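Local atomic coordinates of SusD-like protein BACOVA_02651 (Bacteroides ovatus, PDB entry 5E75), a protein that binds polysaccharide at the cell surface and probably captures xyloglucan before its transport into the periplasm for degradation. Residues L266-E271 with A327-K332; F305-Y310 with G463-D468; S309-I314 with G319-K324. All blocks are in the same frame, centred on the assembly; numbering follows the deposited sequence.

Contact 1: L266-E271 with A327-K332; sequences LAFSTE and ASPIKK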
loop_
_atom_site.group_PDB
_atom_site.type_symbol
_atom_site.label_atom_id
_atom_site.label_comp_id
_atom_site.label_asym_id
_atom_site.label_seq_id
_atom_site.Cartn_x
_atom_site.Cartn_y
_atom_site.Cartn_z
ATOM N N LEU A 266 0.290 -5.880 14.508
ATOM C CA LEU A 266 1.407 -6.315 13.669
ATOM C C LEU A 266 2.480 -7.052 14.473
ATOM O O LEU A 266 3.061 -8.025 13.999
ATOM C CB LEU A 266 2.048 -5.122 12.962
ATOM C CG LEU A 266 1.149 -4.304 12.020
ATOM C CD1 LEU A 266 1.927 -3.131 11.444
ATOM C CD2 LEU A 266 0.582 -5.172 10.911
ATOM N N ALA A 267 2.729 -6.602 15.701
ATOM C CA ALA A 267 3.798 -7.158 16.529
ATOM C C ALA A 267 3.380 -8.472 17.201
ATOM O O ALA A 267 2.336 -8.543 17.829
ATOM C CB ALA A 267 4.259 -6.130 17.587
ATOM N N PHE A 268 4.221 -9.494 17.066
ATOM C CA PHE A 268 3.886 -10.856 17.495
ATOM C C PHE A 268 4.210 -11.131 18.967
ATOM O O PHE A 268 3.669 -12.079 19.551
ATOM C CB PHE A 268 4.617 -11.893 16.621
ATOM C CG PHE A 268 6.054 -12.120 17.002
ATOM C CD1 PHE A 268 7.047 -11.228 16.625
ATOM C CD2 PHE A 268 6.415 -13.243 17.726
ATOM C CE1 PHE A 268 8.377 -11.456 16.968
ATOM C CE2 PHE A 268 7.735 -13.468 18.070
ATOM C CZ PHE A 268 8.716 -12.571 17.693
ATOM N N SER A 269 5.083 -10.322 19.549
ATOM C CA SER A 269 5.574 -10.576 20.901
ATOM C C SER A 269 6.131 -9.327 21.556
ATOM O O SER A 269 6.759 -8.491 20.900
ATOM C CB SER A 269 6.686 -11.610 20.863
ATOM O OG SER A 269 7.301 -11.706 22.149
ATOM N N THR A 270 5.930 -9.218 22.865
ATOM C CA THR A 270 6.497 -8.115 23.623
ATOM C C THR A 270 8.019 -8.079 23.562
ATOM O O THR A 270 8.627 -7.053 23.871
ATOM C CB THR A 270 6.064 -8.163 25.093
ATOM O OG1 THR A 270 6.478 -9.419 25.663
ATOM C CG2 THR A 270 4.574 -8.035 25.206
ATOM N N GLU A 271 8.644 -9.169 23.133
ATOM C CA GLU A 271 10.091 -9.186 23.012
ATOM C C GLU A 271 10.610 -8.231 21.927
ATOM O O GLU A 271 11.795 -7.895 21.930
ATOM C CB GLU A 271 10.588 -10.610 22.756
ATOM C CG GLU A 271 10.333 -11.147 21.356
ATOM C CD GLU A 271 10.333 -12.678 21.283
ATOM O OE1 GLU A 271 9.466 -13.313 21.929
ATOM O OE2 GLU A 271 11.190 -13.256 20.579
ATOM N N ALA A 327 8.610 -19.460 12.984
ATOM C CA ALA A 327 7.551 -18.939 12.127
ATOM C C ALA A 327 8.077 -17.746 11.310
ATOM O O ALA A 327 9.265 -17.690 10.976
ATOM C CB ALA A 327 6.352 -18.591 12.961
ATOM N N SER A 328 7.201 -16.810 10.954
ATOM C CA SER A 328 7.591 -15.726 10.063
ATOM C C SER A 328 6.819 -14.445 10.404
ATOM O O SER A 328 6.188 -13.835 9.536
ATOM C CB SER A 328 7.402 -16.146 8.599
ATOM O OG SER A 328 6.133 -16.727 8.387
ATOM N N PRO A 329 6.867 -14.014 11.670
ATOM C CA PRO A 329 6.079 -12.839 12.041
ATOM C C PRO A 329 6.568 -11.560 11.353
ATOM O O PRO A 329 7.694 -11.463 10.846
ATOM C CB PRO A 329 6.245 -12.781 13.563
ATOM C CG PRO A 329 7.539 -13.509 13.867
ATOM C CD PRO A 329 7.635 -14.568 12.808
ATOM N N ILE A 330 5.691 -10.570 11.354
ATOM C CA ILE A 330 5.939 -9.320 10.662
ATOM C C ILE A 330 7.083 -8.536 11.333
ATOM O O ILE A 330 7.091 -8.346 12.552
ATOM C CB ILE A 330 4.650 -8.469 10.619
ATOM C CG1 ILE A 330 3.527 -9.186 9.851
ATOM C CG2 ILE A 330 4.924 -7.095 10.018
ATOM C CD1 ILE A 330 2.162 -8.577 10.064
ATOM N N LYS A 331 8.020 -8.040 10.524
ATOM C CA LYS A 331 9.012 -7.058 10.962
ATOM C C LYS A 331 8.683 -5.644 10.480
ATOM O O LYS A 331 8.820 -4.683 11.231
ATOM C CB LYS A 331 10.426 -7.443 10.506
ATOM C CG LYS A 331 11.489 -6.319 10.698
ATOM C CD LYS A 331 11.723 -5.953 12.154
ATOM C CE LYS A 331 12.398 -4.590 12.294
ATOM N NZ LYS A 331 11.466 -3.496 11.926
ATOM N N LYS A 332 8.260 -5.490 9.231
ATOM C CA LYS A 332 7.933 -4.168 8.714
ATOM C C LYS A 332 6.687 -3.602 9.365
ATOM O O LYS A 332 5.621 -4.197 9.276
ATOM C CB LYS A 332 7.752 -4.217 7.208
ATOM C CG LYS A 332 7.649 -2.838 6.584
ATOM C CD LYS A 332 7.527 -2.877 5.055
ATOM C CE LYS A 332 8.765 -3.414 4.363
ATOM N NZ LYS A 332 8.560 -3.486 2.870
HETATM O O HOH W 1 3.244 -10.888 12.998
HETATM O O HOH W 2 5.527 -9.252 14.504
#
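In the SusD-family region of the chain, a CH-pi contact between a proline and a phenylalanine ring joins the end of helix 263-266, with the loop that follows it, to the irregular segment 327-332, bringing F268, two residues past the helix end, against P329. The pyrrolidine lies over one face of the F268 ring, with P329 CG 3.7 Å from the ring centroid and only 13° off the ring normal, nearly over the centre. P329 CB comes in at the stem side of the ring, 3.5 Å from F268 CG. The first torsion of F268 sets CG between its own backbone N and carbonyl carbon (chi1 80°), which turns the ring flat against the proline; S269 CB lies over the opposite face, nearer the rim. Beside it the aliphatic ends of L266 and I330 meet, L266 CD2 lying 3.8 Å from I330 CD1. No direct hydrogen bond joins the two segments, and water does that work. Water 1 accepts from I330 N at 3.0 Å and also binds L266 O. Water 2 sits at the in-plane edge of the F268 ring, 2.8 Å from L266 O and 2.7 Å from I330 O, and takes a weak bond from F268 N. The last carbonyl of the helix is thus tied to the facing loop by two waters. Replacing F268 by alanine would probably leave P329 without its aromatic platform and open a gap between the segments beside water 2. A proline-aromatic CH-pi contact beside a water-bridged backbone thus joins the exit of helix 263-266 to the loop before strand 355-359.

Contact 2: F305-Y310 with G463-D468; sequences FTKGSY and GKYDTD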
loop_
_atom_site.group_PDB
_atom_site.type_symbol
_atom_site.label_atom_id
_atom_site.label_comp_id
_atom_site.label_asym_id
_atom_site.label_seq_id
_atom_site.Cartn_x
_atom_site.Cartn_y
_atom_site.Cartn_z
ATOM N N PHE A 305 10.502 -11.468 10.250
ATOM C CA PHE A 305 11.457 -12.212 11.076
ATOM C C PHE A 305 11.494 -13.653 10.568
ATOM O O PHE A 305 10.448 -14.223 10.304
ATOM C CB PHE A 305 11.009 -12.228 12.532
ATOM C CG PHE A 305 10.996 -10.871 13.201
ATOM C CD1 PHE A 305 12.183 -10.270 13.609
ATOM C CD2 PHE A 305 9.796 -10.209 13.477
ATOM C CE1 PHE A 305 12.178 -9.046 14.248
ATOM C CE2 PHE A 305 9.804 -8.982 14.118
ATOM C CZ PHE A 305 10.991 -8.412 14.508
ATOM N N THR A 306 12.676 -14.249 10.426
ATOM C CA THR A 306 12.788 -15.691 10.233
ATOM C C THR A 306 13.925 -16.187 11.113
ATOM O O THR A 306 14.764 -15.404 11.540
ATOM C CB THR A 306 13.027 -16.101 8.763
ATOM O OG1 THR A 306 14.216 -15.478 8.263
ATOM C CG2 THR A 306 11.819 -15.731 7.875
ATOM N N LYS A 307 13.925 -17.484 11.396
ATOM C CA LYS A 307 14.793 -18.052 12.427
ATOM C C LYS A 307 16.260 -17.665 12.264
ATOM O O LYS A 307 16.855 -17.877 11.208
ATOM C CB LYS A 307 14.664 -19.567 12.418
ATOM C CG LYS A 307 15.341 -20.233 13.615
ATOM C CD LYS A 307 15.017 -21.710 13.657
ATOM C CE LYS A 307 15.396 -22.305 15.001
ATOM N NZ LYS A 307 15.088 -23.757 15.046
ATOM N N GLY A 308 16.836 -17.126 13.330
ATOM C CA GLY A 308 18.243 -16.771 13.335
ATOM C C GLY A 308 18.571 -15.393 12.784
ATOM O O GLY A 308 19.716 -14.955 12.865
ATOM N N SER A 309 17.584 -14.683 12.236
ATOM C CA SER A 309 17.855 -13.345 11.732
ATOM C C SER A 309 18.126 -12.383 12.877
ATOM O O SER A 309 17.418 -12.395 13.891
ATOM C CB SER A 309 16.691 -12.815 10.891
ATOM O OG SER A 309 16.609 -13.543 9.666
ATOM N N TYR A 310 19.159 -11.563 12.690
ATOM C CA TYR A 310 19.637 -10.605 13.688
ATOM C C TYR A 310 19.370 -9.160 13.282
ATOM O O TYR A 310 19.531 -8.784 12.128
ATOM C CB TYR A 310 21.141 -10.823 13.975
ATOM C CG TYR A 310 21.741 -9.792 14.907
ATOM C CD1 TYR A 310 21.529 -9.841 16.281
ATOM C CD2 TYR A 310 22.498 -8.754 14.408
ATOM C CE1 TYR A 310 22.072 -8.890 17.119
ATOM C CE2 TYR A 310 23.038 -7.803 15.234
ATOM C CZ TYR A 310 22.818 -7.871 16.585
ATOM O OH TYR A 310 23.359 -6.890 17.404
ATOM N N GLY A 463 8.266 -26.866 6.716
ATOM C CA GLY A 463 7.735 -28.130 7.186
ATOM C C GLY A 463 7.241 -28.042 8.615
ATOM O O GLY A 463 6.582 -27.089 9.010
ATOM N N LYS A 464 7.563 -29.052 9.417
ATOM C CA LYS A 464 7.121 -29.084 10.803
ATOM C C LYS A 464 8.104 -29.896 11.619
ATOM O O LYS A 464 9.013 -30.513 11.067
ATOM C CB LYS A 464 5.723 -29.699 10.920
ATOM C CG LYS A 464 5.669 -31.197 10.665
ATOM C CD LYS A 464 4.237 -31.703 10.661
ATOM C CE LYS A 464 3.732 -31.977 12.069
ATOM N NZ LYS A 464 2.276 -32.291 12.081
ATOM N N TYR A 465 7.937 -29.873 12.931
ATOM C CA TYR A 465 8.706 -30.767 13.793
ATOM C C TYR A 465 7.907 -32.033 14.100
ATOM O O TYR A 465 6.680 -32.041 14.036
ATOM C CB TYR A 465 9.113 -30.060 15.083
ATOM C CG TYR A 465 10.214 -29.042 14.882
ATOM C CD1 TYR A 465 11.503 -29.433 14.532
ATOM C CD2 TYR A 465 9.961 -27.694 15.034
ATOM C CE1 TYR A 465 12.507 -28.500 14.345
ATOM C CE2 TYR A 465 10.951 -26.759 14.847
ATOM C CZ TYR A 465 12.217 -27.159 14.505
ATOM O OH TYR A 465 13.194 -26.213 14.330
ATOM N N ASP A 466 8.618 -33.111 14.410
ATOM C CA ASP A 466 7.979 -34.350 14.842
ATOM C C ASP A 466 7.480 -34.116 16.263
ATOM O O ASP A 466 7.595 -33.007 16.793
ATOM C CB ASP A 466 8.991 -35.503 14.807
ATOM C CG ASP A 466 8.343 -36.879 14.625
ATOM O OD1 ASP A 466 7.102 -36.997 14.548
ATOM O OD2 ASP A 466 9.110 -37.864 14.569
ATOM N N THR A 467 6.943 -35.164 16.883
ATOM C CA THR A 467 6.428 -35.068 18.248
ATOM C C THR A 467 7.462 -34.494 19.222
ATOM O O THR A 467 7.102 -33.820 20.183
ATOM C CB THR A 467 5.971 -36.442 18.771
ATOM O OG1 THR A 467 7.105 -37.307 18.899
ATOM C CG2 THR A 467 4.954 -37.073 17.828
ATOM N N ASP A 468 8.744 -34.749 18.964
ATOM C CA ASP A 468 9.814 -34.286 19.850
ATOM C C ASP A 468 10.095 -32.780 19.760
ATOM O O ASP A 468 10.843 -32.233 20.572
ATOM C CB ASP A 468 11.110 -35.088 19.610
ATOM C CG ASP A 468 11.645 -34.961 18.187
ATOM O OD1 ASP A 468 11.216 -34.057 17.440
ATOM O OD2 ASP A 468 12.518 -35.775 17.815
#
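K307 and Y465 make the whole of this small surface contact, reaching for each other from opposite directions across backbones that stay far apart; even the nearest alpha carbons, those of K307 and G463, are 13.4 Å apart. K307 NZ stops 3.2 Å from Y465 OH, at the edge of the tyrosine ring and near its plane, so the ammonium group approaches the hydroxyl end and does not lie over the aromatic face. The lysine bridges the span because its chain is extended throughout, starting with CG anti to the backbone N (chi1 -170°). Only 48 Å² is buried between the two segments. One step outward, a type II beta turn from T306 to S309 presents the lysine: S309 N donates to T306 O at 3.0 Å, K307 occupies the second position, and G308 follows with a positive phi of 86°, a conformation in which a beta carbon would collide with the carbonyl O of K307. K454 holds this turn from outside, its NZ bonding both K307 O and T306 OG1. T326 is a shared neighbour, touched by the side chains of both K307 and Y465. On the other side, Y465 ends its strand. The contact therefore spans from the loop between helix 297-303 and strand 310-311 to the central strand 460-465 of a three-stranded antiparallel sheet. In that sheet Y465 packs on A451 and I453 of strand 451-454 and on F472 of strand 472-474, while K307 also touches I453 from the side of the turn.

Contact 3: S309-I314 with G319-K324; sequences SYYSYI and GGYTYK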
loop_
_atom_site.group_PDB
_atom_site.type_symbol
_atom_site.label_atom_id
_atom_site.label_comp_id
_atom_site.label_asym_id
_atom_site.label_seq_id
_atom_site.Cartn_x
_atom_site.Cartn_y
_atom_site.Cartn_z
ATOM N N SER A 309 17.584 -14.683 12.236
ATOM C CA SER A 309 17.855 -13.345 11.732
ATOM C C SER A 309 18.126 -12.383 12.877
ATOM O O SER A 309 17.418 -12.395 13.891
ATOM C CB SER A 309 16.691 -12.815 10.891
ATOM O OG SER A 309 16.609 -13.543 9.666
ATOM N N TYR A 310 19.159 -11.563 12.690
ATOM C CA TYR A 310 19.637 -10.605 13.688
ATOM C C TYR A 310 19.370 -9.160 13.282
ATOM O O TYR A 310 19.531 -8.784 12.128
ATOM C CB TYR A 310 21.141 -10.823 13.975
ATOM C CG TYR A 310 21.741 -9.792 14.907
ATOM C CD1 TYR A 310 21.529 -9.841 16.281
ATOM C CD2 TYR A 310 22.498 -8.754 14.408
ATOM C CE1 TYR A 310 22.072 -8.890 17.119
ATOM C CE2 TYR A 310 23.038 -7.803 15.234
ATOM C CZ TYR A 310 22.818 -7.871 16.585
ATOM O OH TYR A 310 23.359 -6.890 17.404
ATOM N N TYR A 311 18.934 -8.380 14.261
ATOM C CA TYR A 311 18.582 -6.971 14.090
ATOM C C TYR A 311 19.360 -6.133 15.100
ATOM O O TYR A 311 19.055 -6.157 16.288
ATOM C CB TYR A 311 17.070 -6.788 14.297
ATOM C CG TYR A 311 16.272 -7.606 13.318
ATOM C CD1 TYR A 311 16.090 -8.964 13.498
ATOM C CD2 TYR A 311 15.726 -7.023 12.186
ATOM C CE1 TYR A 311 15.401 -9.728 12.575
ATOM C CE2 TYR A 311 15.034 -7.772 11.253
ATOM C CZ TYR A 311 14.863 -9.128 11.455
ATOM O OH TYR A 311 14.189 -9.941 10.570
ATOM N N SER A 312 20.336 -5.357 14.642
ATOM C CA SER A 312 21.124 -4.536 15.561
ATOM C C SER A 312 20.323 -3.391 16.150
ATOM O O SER A 312 20.687 -2.850 17.201
ATOM C CB SER A 312 22.335 -3.970 14.843
ATOM O OG SER A 312 21.928 -3.157 13.769
ATOM N N TYR A 313 19.215 -3.048 15.493
ATOM C CA TYR A 313 18.463 -1.829 15.789
ATOM C C TYR A 313 17.133 -2.088 16.512
ATOM O O TYR A 313 16.332 -1.164 16.716
ATOM C CB TYR A 313 18.246 -1.043 14.487
ATOM C CG TYR A 313 17.483 -1.771 13.391
ATOM C CD1 TYR A 313 18.140 -2.548 12.445
ATOM C CD2 TYR A 313 16.112 -1.642 13.285
ATOM C CE1 TYR A 313 17.441 -3.204 11.432
ATOM C CE2 TYR A 313 15.407 -2.297 12.287
ATOM C CZ TYR A 313 16.074 -3.076 11.364
ATOM O OH TYR A 313 15.347 -3.700 10.362
ATOM N N ILE A 314 16.925 -3.348 16.900
ATOM C CA ILE A 314 15.805 -3.764 17.730
ATOM C C ILE A 314 16.404 -4.326 19.027
ATOM O O ILE A 314 17.406 -5.025 18.973
ATOM C CB ILE A 314 14.963 -4.859 17.014
ATOM C CG1 ILE A 314 14.434 -4.355 15.660
ATOM C CG2 ILE A 314 13.817 -5.336 17.908
ATOM C CD1 ILE A 314 13.443 -3.195 15.763
ATOM N N GLY A 319 21.773 -5.444 23.134
ATOM C CA GLY A 319 22.762 -5.813 22.128
ATOM C C GLY A 319 22.194 -6.273 20.791
ATOM O O GLY A 319 22.848 -6.987 20.025
ATOM N N GLY A 320 20.966 -5.854 20.514
ATOM C CA GLY A 320 20.282 -6.288 19.310
ATOM C C GLY A 320 19.392 -7.483 19.590
ATOM O O GLY A 320 19.385 -8.018 20.695
ATOM N N TYR A 321 18.636 -7.899 18.580
ATOM C CA TYR A 321 17.631 -8.940 18.709
ATOM C C TYR A 321 17.814 -10.026 17.661
ATOM O O TYR A 321 17.984 -9.740 16.468
ATOM C CB TYR A 321 16.222 -8.347 18.532
ATOM C CG TYR A 321 15.120 -9.383 18.495
ATOM C CD1 TYR A 321 14.672 -9.991 19.650
ATOM C CD2 TYR A 321 14.541 -9.767 17.300
ATOM C CE1 TYR A 321 13.677 -10.950 19.607
ATOM C CE2 TYR A 321 13.556 -10.704 17.251
ATOM C CZ TYR A 321 13.123 -11.307 18.397
ATOM O OH TYR A 321 12.131 -12.252 18.322
ATOM N N THR A 322 17.756 -11.278 18.107
ATOM C CA THR A 322 17.742 -12.423 17.222
ATOM C C THR A 322 16.403 -13.123 17.373
ATOM O O THR A 322 16.002 -13.479 18.477
ATOM C CB THR A 322 18.849 -13.420 17.590
ATOM O OG1 THR A 322 20.122 -12.779 17.469
ATOM C CG2 THR A 322 18.816 -14.623 16.685
ATOM N N TYR A 323 15.708 -13.339 16.260
ATOM C CA TYR A 323 14.476 -14.110 16.291
ATOM C C TYR A 323 14.805 -15.591 16.415
ATOM O O TYR A 323 15.543 -16.135 15.597
ATOM C CB TYR A 323 13.653 -13.858 15.022
ATOM C CG TYR A 323 12.409 -14.713 14.928
ATOM C CD1 TYR A 323 11.334 -14.503 15.779
ATOM C CD2 TYR A 323 12.303 -15.719 13.983
ATOM C CE1 TYR A 323 10.193 -15.301 15.695
ATOM C CE2 TYR A 323 11.172 -16.489 13.880
ATOM C CZ TYR A 323 10.118 -16.287 14.738
ATOM O OH TYR A 323 9.001 -17.073 14.642
ATOM N N LYS A 324 14.243 -16.239 17.428
ATOM C CA LYS A 324 14.586 -17.636 17.721
ATOM C C LYS A 324 13.402 -18.577 17.564
ATOM O O LYS A 324 13.506 -19.775 17.860
ATOM C CB LYS A 324 15.167 -17.743 19.135
ATOM C CG LYS A 324 16.491 -17.016 19.243
ATOM C CD LYS A 324 17.000 -16.955 20.666
ATOM C CE LYS A 324 18.306 -16.188 20.729
ATOM N NZ LYS A 324 18.900 -16.209 22.092
#
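Y311 and Y321 form the hydrogen-bonded pair of a small antiparallel beta hairpin, and Y310 with T322 the non-hydrogen-bonded pair next to it. The tight part is the backbone and the face carrying Y311 and Y321. Y311 N donates to Y321 O at 2.8 Å, in the carbonyl plane, and Y321 N returns a bond to Y311 O; Y323 N adds another, 3.1 Å from S309 O. On this buried face the two tyrosines run side by side in the same direction, with Y311 CD1 4.2 Å from Y321 CD2 at the edge of the Y321 ring. I314 crosses Y321 obliquely and sets CG2 3.9 Å from Y321 CB. Both phenol ends find partners beyond the hairpin: Y311 OH binds N301 O, and Y321 OH binds E271 OE2. The backbones also pack closely at G320, whose CA lies 3.2 Å from I314 O in a CA-H...O contact; there is no room for a beta carbon, which would run into Y310 OH and Y311 O. The face bearing Y310 and T322 is looser and turned toward solvent. T322 crosses Y310 at about a right angle and brings OG1 in plane to the ring edge, 3.5 Å from Y310 CD1. With CG anti to the backbone N (chi1 175°), the exposed Y310 ring lies back along the partner strand toward the glycines, and a polar hold comes at the far end: Y310 OH donates to G319 O at 2.7 Å, tilted 32° from the carbonyl plane.

From the N terminus, the chain opens contact 1 at 266-271, after helix 263-266, then runs through helix 297-303 to 305-310, where contact 2 begins. Contact 3 starts from the same stretch, sharing S309 and Y310, and closes first as a short hairpin at 319-324. Contact 1 closes next, at 327-332, and so encloses contact 3. Contact 2 waits until 463-468 and therefore crosses contact 1, closing a loop that takes in several helices and ends at the 451-474 sheet. The three also touch: P329 O meets F305 N, probably as a hydrogen bond, and G308 N probably binds Y323 O, joining turn, hairpin and loops.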